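Local coordinates for general stress protein 26 (Bacillus anthracis, PDB 3EC6) that is of unknown function but binds flavin-adenine dinucleotide and, as a member of the pyridoxamine 5'-phosphate oxidase family, is probably a flavin-dependent protein, at residues A[33-38]-A[42-47]; A[95-100]-A[106-111]. All coordinates share one frame; numbering follows the deposited sequence.

Contact 1. Residues A[33-38]-A[42-47]; sequences MMFFHE and LYVATD. With FAD (flavin-adenine dinucleotide), chain B.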
loop_
_atom_site.group_PDB
_atom_site.type_symbol
_atom_site.label_atom_id
_atom_site.label_comp_id
_atom_site.label_asym_id
_atom_site.label_seq_id
_atom_site.Cartn_x
_atom_site.Cartn_y
_atom_site.Cartn_z
HETATM N N MSE A 33 3.944 5.084 5.842
HETATM C CA MSE A 33 4.402 5.177 7.244
HETATM C C MSE A 33 5.924 4.941 7.244
HETATM O O MSE A 33 6.452 4.199 6.372
HETATM C CB MSE A 33 3.726 4.162 8.201
HETATM C CG MSE A 33 2.202 4.198 8.131
HETATM SE SE MSE A 33 1.462 5.780 8.909
HETATM C CE MSE A 33 0.931 5.132 10.613
HETATM N N MSE A 34 6.637 5.595 8.166
HETATM C CA MSE A 34 8.042 5.278 8.424
HETATM C C MSE A 34 8.138 4.038 9.302
HETATM O O MSE A 34 7.464 3.929 10.319
HETATM C CB MSE A 34 8.704 6.445 9.144
HETATM C CG MSE A 34 8.609 7.635 8.298
HETATM SE SE MSE A 34 9.516 9.157 9.056
HETATM C CE MSE A 34 10.645 8.230 10.256
ATOM N N PHE A 35 9.020 3.118 8.938
ATOM C CA PHE A 35 9.163 1.886 9.713
ATOM C C PHE A 35 10.470 1.788 10.466
ATOM O O PHE A 35 11.561 1.939 9.863
ATOM C CB PHE A 35 9.023 0.645 8.776
ATOM C CG PHE A 35 7.628 0.401 8.328
ATOM C CD1 PHE A 35 6.811 -0.505 9.006
ATOM C CD2 PHE A 35 7.109 1.134 7.229
ATOM C CE1 PHE A 35 5.453 -0.712 8.573
ATOM C CE2 PHE A 35 5.748 0.936 6.843
ATOM C CZ PHE A 35 4.941 0.021 7.498
ATOM N N PHE A 36 10.371 1.440 11.752
ATOM C CA PHE A 36 11.546 1.074 12.572
ATOM C C PHE A 36 11.495 -0.400 12.895
ATOM O O PHE A 36 10.575 -1.092 12.493
ATOM C CB PHE A 36 11.504 1.879 13.888
ATOM C CG PHE A 36 11.302 3.327 13.660
ATOM C CD1 PHE A 36 12.368 4.138 13.356
ATOM C CD2 PHE A 36 10.014 3.863 13.653
ATOM C CE1 PHE A 36 12.168 5.518 13.081
ATOM C CE2 PHE A 36 9.801 5.246 13.398
ATOM C CZ PHE A 36 10.873 6.055 13.117
ATOM N N HIS A 37 12.506 -0.926 13.590
ATOM C CA HIS A 37 12.451 -2.370 13.824
ATOM C C HIS A 37 13.353 -2.776 14.988
ATOM O O HIS A 37 14.285 -2.007 15.369
ATOM C CB HIS A 37 12.882 -3.126 12.555
ATOM C CG HIS A 37 14.348 -3.163 12.400
ATOM N ND1 HIS A 37 15.064 -2.076 11.958
ATOM C CD2 HIS A 37 15.253 -4.134 12.699
ATOM C CE1 HIS A 37 16.353 -2.371 11.986
ATOM N NE2 HIS A 37 16.494 -3.616 12.405
ATOM N N GLU A 38 13.017 -3.925 15.566
ATOM C CA GLU A 38 13.908 -4.661 16.450
ATOM C C GLU A 38 13.941 -6.068 15.922
ATOM O O GLU A 38 12.946 -6.783 15.983
ATOM C CB GLU A 38 13.380 -4.614 17.840
ATOM C CG GLU A 38 13.891 -3.355 18.500
ATOM C CD GLU A 38 13.826 -3.456 19.991
ATOM O OE1 GLU A 38 13.055 -4.316 20.496
ATOM O OE2 GLU A 38 14.535 -2.672 20.661
ATOM N N LEU A 42 8.538 -5.101 13.371
ATOM C CA LEU A 42 8.521 -3.733 12.812
ATOM C C LEU A 42 7.705 -2.857 13.760
ATOM O O LEU A 42 6.834 -3.315 14.485
ATOM C CB LEU A 42 7.869 -3.673 11.398
ATOM C CG LEU A 42 8.620 -4.534 10.384
ATOM C CD1 LEU A 42 7.883 -4.453 9.051
ATOM C CD2 LEU A 42 10.049 -4.073 10.195
ATOM N N TYR A 43 8.029 -1.563 13.761
ATOM C CA TYR A 43 7.285 -0.602 14.609
ATOM C C TYR A 43 7.032 0.668 13.800
ATOM O O TYR A 43 7.889 1.078 13.013
ATOM C CB TYR A 43 8.111 -0.174 15.832
ATOM C CG TYR A 43 8.382 -1.290 16.854
ATOM C CD1 TYR A 43 7.474 -1.516 17.910
ATOM C CD2 TYR A 43 9.494 -2.130 16.725
ATOM C CE1 TYR A 43 7.689 -2.560 18.867
ATOM C CE2 TYR A 43 9.699 -3.175 17.632
ATOM C CZ TYR A 43 8.810 -3.379 18.691
ATOM O OH TYR A 43 8.990 -4.403 19.609
ATOM N N VAL A 44 5.871 1.269 13.989
ATOM C CA VAL A 44 5.561 2.558 13.341
ATOM C C VAL A 44 5.111 3.507 14.464
ATOM O O VAL A 44 4.334 3.117 15.342
ATOM C CB VAL A 44 4.411 2.398 12.348
ATOM C CG1 VAL A 44 3.961 3.747 11.796
ATOM C CG2 VAL A 44 4.868 1.484 11.189
ATOM N N ALA A 45 5.617 4.732 14.431
ATOM C CA ALA A 45 5.241 5.764 15.388
ATOM C C ALA A 45 4.056 6.505 14.836
ATOM O O ALA A 45 4.059 6.924 13.650
ATOM C CB ALA A 45 6.442 6.699 15.606
ATOM N N THR A 46 3.018 6.694 15.659
ATOM C CA THR A 46 1.837 7.403 15.186
ATOM C C THR A 46 1.105 8.064 16.350
ATOM O O THR A 46 1.494 7.876 17.530
ATOM C CB THR A 46 0.915 6.511 14.287
ATOM O OG1 THR A 46 0.024 7.356 13.562
ATOM C CG2 THR A 46 0.138 5.499 15.118
ATOM N N ASP A 47 0.029 8.767 16.019
ATOM C CA ASP A 47 -0.804 9.409 17.032
ATOM C C ASP A 47 -1.835 8.380 17.495
ATOM O O ASP A 47 -2.415 7.609 16.673
ATOM C CB ASP A 47 -1.511 10.599 16.367
ATOM C CG ASP A 47 -2.569 11.236 17.265
ATOM O OD1 ASP A 47 -2.230 12.090 18.093
ATOM O OD2 ASP A 47 -3.766 10.877 17.117
HETATM P PA FAD B . -6.157 9.499 10.055
HETATM O O1A FAD B . -6.616 8.910 11.381
HETATM O O2A FAD B . -5.570 10.893 10.176
HETATM O O5B FAD B . -7.403 9.694 9.008
HETATM C C5B FAD B . -7.065 10.043 7.686
HETATM C C4B FAD B . -7.655 8.919 6.860
HETATM O O4B FAD B . -9.090 9.066 6.863
HETATM C C3B FAD B . -7.142 9.001 5.426
HETATM O O3B FAD B . -6.110 8.041 5.196
HETATM C C2B FAD B . -8.422 8.846 4.605
HETATM O O2B FAD B . -8.624 7.488 4.252
HETATM C C1B FAD B . -9.551 9.286 5.540
HETATM N N9A FAD B . -9.863 10.727 5.370
HETATM C C8A FAD B . -8.994 11.701 4.932
HETATM N N7A FAD B . -9.647 12.889 4.898
HETATM C C5A FAD B . -10.912 12.699 5.318
HETATM C C6A FAD B . -11.970 13.596 5.461
HETATM N N6A FAD B . -11.878 14.802 4.880
HETATM N N1A FAD B . -13.185 13.104 5.906
HETATM C C2A FAD B . -13.337 11.752 6.205
HETATM N N3A FAD B . -12.272 10.869 6.060
HETATM C C4A FAD B . -11.072 11.344 5.621
HETATM N N1 FAD B . 1.902 9.285 9.823
HETATM C C2 FAD B . 2.277 8.787 11.054
HETATM O O2 FAD B . 1.453 8.941 11.960
HETATM N N3 FAD B . 3.467 8.119 11.228
HETATM C C4 FAD B . 4.347 7.972 10.178
HETATM O O4 FAD B . 5.440 7.359 10.351
HETATM C C4X FAD B . 4.020 8.532 8.926
HETATM N N5 FAD B . 4.912 8.397 7.874
HETATM C C5X FAD B . 4.574 8.959 6.650
HETATM C C6 FAD B . 5.513 8.826 5.609
HETATM C C7 FAD B . 5.154 9.362 4.368
HETATM C C7M FAD B . 6.154 9.237 3.243
HETATM C C8 FAD B . 3.912 10.006 4.174
HETATM C C8M FAD B . 3.489 10.574 2.828
HETATM C C9 FAD B . 2.972 10.081 5.210
HETATM C C9A FAD B . 3.316 9.563 6.473
HETATM N N10 FAD B . 2.408 9.652 7.522
HETATM C C10 FAD B . 2.780 9.150 8.768
HETATM C "C1'" FAD B . 1.013 10.167 7.380
HETATM C "C2'" FAD B . -0.037 9.065 7.170
HETATM O "O2'" FAD B . 0.242 8.309 5.988
HETATM C "C3'" FAD B . -1.391 9.748 6.965
HETATM O "O3'" FAD B . -1.621 10.560 8.129
HETATM C "C4'" FAD B . -2.514 8.734 6.792
HETATM O "O4'" FAD B . -3.751 9.364 6.325
HETATM C "C5'" FAD B . -2.790 8.011 8.122
HETATM O "O5'" FAD B . -3.882 7.122 7.943
HETATM P P FAD B . -4.922 7.080 9.174
HETATM O O1P FAD B . -6.193 6.331 8.789
HETATM O O2P FAD B . -4.269 6.687 10.469
HETATM O O3P FAD B . -5.163 8.663 9.176
HETATM O O HOH W 1 6.873 5.811 12.245
HETATM O O HOH W 2 11.167 -6.140 19.763
#
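Over one face of the Phe35 ring sits Val44 CG2, 3.8 Å from the ring centroid and 27° off the normal, a CH-pi contact displaced toward the rim; Leu42 CD1 reaches the same ring obliquely. The Tyr43 ring is met at its edge by the backbone N of Glu38, near the ring plane, with Glu38 CB close by. Water 2 joins the hydroxyl of Tyr43 to Glu38 OE1, while Glu38 OE2 is salt-bridged to Lys95.

Val44 touches two neighbours, one with each methyl. With CG1 anti to the backbone N (chi1 173°), that methyl meets Met33 CE at 3.5 Å and CG2 is left for Phe35. Met33 is selenomethionine; bends at chi2 and chi3 bring its selenium to 3.6 Å from FAD C10.

Antiparallel pairing is established by two backbone bonds, Phe36 N to Tyr43 O (2.8 Å) and Tyr43 N to Phe36 O (2.9 Å). Toward the flavin the strands separate, and water 1 bridges them, accepting from Ala45 N and lying within hydrogen-bonding distance of Met34 O and FAD O4. Both strands then grip the pyrimidine edge of the isoalloxazine: Met34 N donates to FAD O4, FAD N3 donates almost straight to Ala45 O (2.8 Å, 175°), and Thr46 OG1 donates to FAD O2 at 2.7 Å. Backbone groups thus read O4 and N3, and a side chain reads O2. This is a beta hairpin in the antiparallel sheet of the FMN-binding split-barrel fold; its open end supplies part of the flavin site, which other residues, including Glu79 of the second subunit, complete.

Contact 2. Residues A[95-100]-A[106-111]; sequences KFWNNS and LRPEDP. With SO4 (sulfate ion), chain C.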
loop_
_atom_site.group_PDB
_atom_site.type_symbol
_atom_site.label_atom_id
_atom_site.label_comp_id
_atom_site.label_asym_id
_atom_site.label_seq_id
_atom_site.Cartn_x
_atom_site.Cartn_y
_atom_site.Cartn_z
ATOM N N LYS A 95 13.800 5.300 21.734
ATOM C CA LYS A 95 14.777 4.735 20.794
ATOM C C LYS A 95 14.516 5.192 19.365
ATOM O O LYS A 95 15.420 5.615 18.643
ATOM C CB LYS A 95 14.784 3.197 20.902
ATOM C CG LYS A 95 15.753 2.503 19.966
ATOM C CD LYS A 95 15.756 0.973 20.267
ATOM C CE LYS A 95 16.509 0.214 19.210
ATOM N NZ LYS A 95 16.778 -1.179 19.763
ATOM N N PHE A 96 13.253 5.170 18.970
ATOM C CA PHE A 96 12.888 5.418 17.571
ATOM C C PHE A 96 12.603 6.888 17.318
ATOM O O PHE A 96 12.463 7.262 16.165
ATOM C CB PHE A 96 11.677 4.546 17.148
ATOM C CG PHE A 96 11.956 3.089 17.269
ATOM C CD1 PHE A 96 13.166 2.578 16.830
ATOM C CD2 PHE A 96 10.974 2.230 17.780
ATOM C CE1 PHE A 96 13.439 1.196 16.914
ATOM C CE2 PHE A 96 11.233 0.844 17.883
ATOM C CZ PHE A 96 12.455 0.345 17.479
ATOM N N TRP A 97 12.466 7.691 18.378
ATOM C CA TRP A 97 12.107 9.107 18.192
ATOM C C TRP A 97 13.086 9.810 17.251
ATOM O O TRP A 97 14.292 9.600 17.338
ATOM C CB TRP A 97 12.019 9.873 19.516
ATOM C CG TRP A 97 11.746 11.314 19.196
ATOM C CD1 TRP A 97 12.668 12.336 19.152
ATOM C CD2 TRP A 97 10.471 11.891 18.818
ATOM N NE1 TRP A 97 12.035 13.500 18.766
ATOM C CE2 TRP A 97 10.698 13.262 18.570
ATOM C CE3 TRP A 97 9.164 11.387 18.701
ATOM C CZ2 TRP A 97 9.670 14.131 18.170
ATOM C CZ3 TRP A 97 8.132 12.267 18.323
ATOM C CH2 TRP A 97 8.403 13.624 18.076
ATOM N N ASN A 98 12.586 10.654 16.359
ATOM C CA ASN A 98 13.471 11.477 15.518
ATOM C C ASN A 98 12.648 12.632 14.984
ATOM O O ASN A 98 11.402 12.575 15.062
ATOM C CB ASN A 98 14.106 10.664 14.382
ATOM C CG ASN A 98 13.100 10.204 13.381
ATOM O OD1 ASN A 98 12.800 10.911 12.408
ATOM N ND2 ASN A 98 12.479 9.053 13.646
ATOM N N ASN A 99 13.290 13.627 14.407
ATOM C CA ASN A 99 12.554 14.878 14.109
ATOM C C ASN A 99 11.583 14.760 12.918
ATOM O O ASN A 99 10.695 15.601 12.759
ATOM C CB ASN A 99 13.505 16.071 13.966
ATOM C CG ASN A 99 14.132 16.472 15.323
ATOM O OD1 ASN A 99 13.611 16.103 16.409
ATOM N ND2 ASN A 99 15.223 17.235 15.269
ATOM N N SER A 100 11.704 13.704 12.090
ATOM C CA SER A 100 10.734 13.576 11.027
ATOM C C SER A 100 9.339 13.371 11.597
ATOM O O SER A 100 8.341 13.778 10.962
ATOM C CB SER A 100 11.074 12.405 10.103
ATOM O OG SER A 100 12.415 12.592 9.627
ATOM N N LEU A 106 4.451 15.805 18.949
ATOM C CA LEU A 106 5.191 16.967 19.462
ATOM C C LEU A 106 6.655 16.703 19.850
ATOM O O LEU A 106 7.509 17.594 19.650
ATOM C CB LEU A 106 4.468 17.595 20.642
ATOM C CG LEU A 106 3.132 18.215 20.255
ATOM C CD1 LEU A 106 2.277 18.445 21.488
ATOM C CD2 LEU A 106 3.263 19.541 19.432
ATOM N N ARG A 107 6.907 15.559 20.472
ATOM C CA ARG A 107 8.167 15.274 21.167
ATOM C C ARG A 107 8.038 13.846 21.720
ATOM O O ARG A 107 6.934 13.313 21.757
ATOM C CB ARG A 107 8.356 16.281 22.298
ATOM C CG ARG A 107 7.189 16.279 23.334
ATOM C CD ARG A 107 7.381 17.344 24.448
ATOM N NE ARG A 107 7.627 18.650 23.826
ATOM C CZ ARG A 107 6.660 19.492 23.503
ATOM N NH1 ARG A 107 5.397 19.185 23.797
ATOM N NH2 ARG A 107 6.946 20.634 22.899
ATOM N N PRO A 108 9.151 13.207 22.115
ATOM C CA PRO A 108 9.070 11.817 22.599
ATOM C C PRO A 108 8.187 11.624 23.796
ATOM O O PRO A 108 7.588 10.541 23.942
ATOM C CB PRO A 108 10.530 11.434 22.900
ATOM C CG PRO A 108 11.309 12.640 22.653
ATOM C CD PRO A 108 10.534 13.709 22.037
ATOM N N GLU A 109 8.009 12.684 24.602
ATOM C CA GLU A 109 7.094 12.624 25.757
ATOM C C GLU A 109 5.630 12.928 25.440
ATOM O O GLU A 109 4.777 12.929 26.359
ATOM C CB GLU A 109 7.548 13.642 26.818
ATOM C CG GLU A 109 9.009 13.468 27.213
ATOM C CD GLU A 109 10.017 14.286 26.371
ATOM O OE1 GLU A 109 9.725 14.849 25.280
ATOM O OE2 GLU A 109 11.182 14.381 26.828
ATOM N N ASP A 110 5.315 13.210 24.171
ATOM C CA ASP A 110 3.919 13.505 23.795
ATOM C C ASP A 110 3.032 12.314 24.222
ATOM O O ASP A 110 3.241 11.182 23.750
ATOM C CB ASP A 110 3.846 13.705 22.283
ATOM C CG ASP A 110 2.502 14.207 21.792
ATOM O OD1 ASP A 110 1.482 14.064 22.524
ATOM O OD2 ASP A 110 2.453 14.695 20.627
ATOM N N PRO A 111 2.022 12.548 25.079
ATOM C CA PRO A 111 1.123 11.448 25.459
ATOM C C PRO A 111 0.383 10.798 24.281
ATOM O O PRO A 111 -0.044 9.642 24.407
ATOM C CB PRO A 111 0.108 12.122 26.423
ATOM C CG PRO A 111 0.271 13.522 26.227
ATOM C CD PRO A 111 1.645 13.800 25.759
HETATM S S SO4 C . 13.029 15.028 7.347
HETATM O O1 SO4 C . 11.989 15.405 8.319
HETATM O O2 SO4 C . 12.482 15.204 5.995
HETATM O O3 SO4 C . 14.217 15.872 7.520
HETATM O O4 SO4 C . 13.513 13.658 7.528
#
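Without a single hydrogen bond between them, residues 95-100 and 106-111 meet through one side chain, the indole of Trp97, laid against the backbone of Arg107 and the ring of Pro108. Pro108 CD lies 3.5 Å from the centroid of the five-membered ring and only 11° off its normal, a CH-pi contact over the centre of the pyrrole portion. The six-membered ring extends along the preceding residue, where Trp97 CH2 comes to 3.4 Å from Arg107 N and Arg107 CA lies over the same face. Proline and indole cross at about a right angle. Trp97 carries CG anti to its own nitrogen (chi1 176°), which directs the indole toward Pro108.

Each side is shaped by its own local bonds. Arg107 to Asp110 form a type I beta turn, closed by Asp110 N to Arg107 O at 2.9 Å. Asp110 OD2 then accepts from Leu106 N through its anti lone pair, at 2.8 Å and 172°, tying the residue just before the turn to the turn's last residue. In residues 95-100, Asn98 ND2 donates to Phe96 O, nearly in its amide plane, while Asn98 OD1 accepts from Ser100 N at 3.0 Å, making an Asx turn. Ser100 OG donates to a sulfate, probably from the crystallisation liquor, which Arg103 also binds.

The contact lies at the surface: Trp97 is the first residue to leave helix 90-96, and Pro108 belongs to the loop that leads into strand 113-126, so the indole joins the helix exit to this connection while Asn98 and Ser100 touch strand 27-38.

How the contacts relate
Contact 1 precedes contact 2 along the chain, and their centres are 12 Å apart, yet the two touch directly. The end of helix 90-96 covers one face of the hairpin: Phe96 CD1 comes to 3.4 Å from Phe36 CB and Phe96 CE2 to 3.6 Å from Tyr43 CD2, with the Phe36 and Phe96 planes about 15° apart. At the margin, Lys95 NZ forms a salt bridge with Glu38 OE2 (2.8 Å). Asn98 ND2 packs on Phe36 CZ at 3.4 Å. Their relations to the flavin differ: contact 1 hydrogen-bonds it directly, whereas in contact 2 the Trp97 side chain remains about 9 Å from a bound FAD.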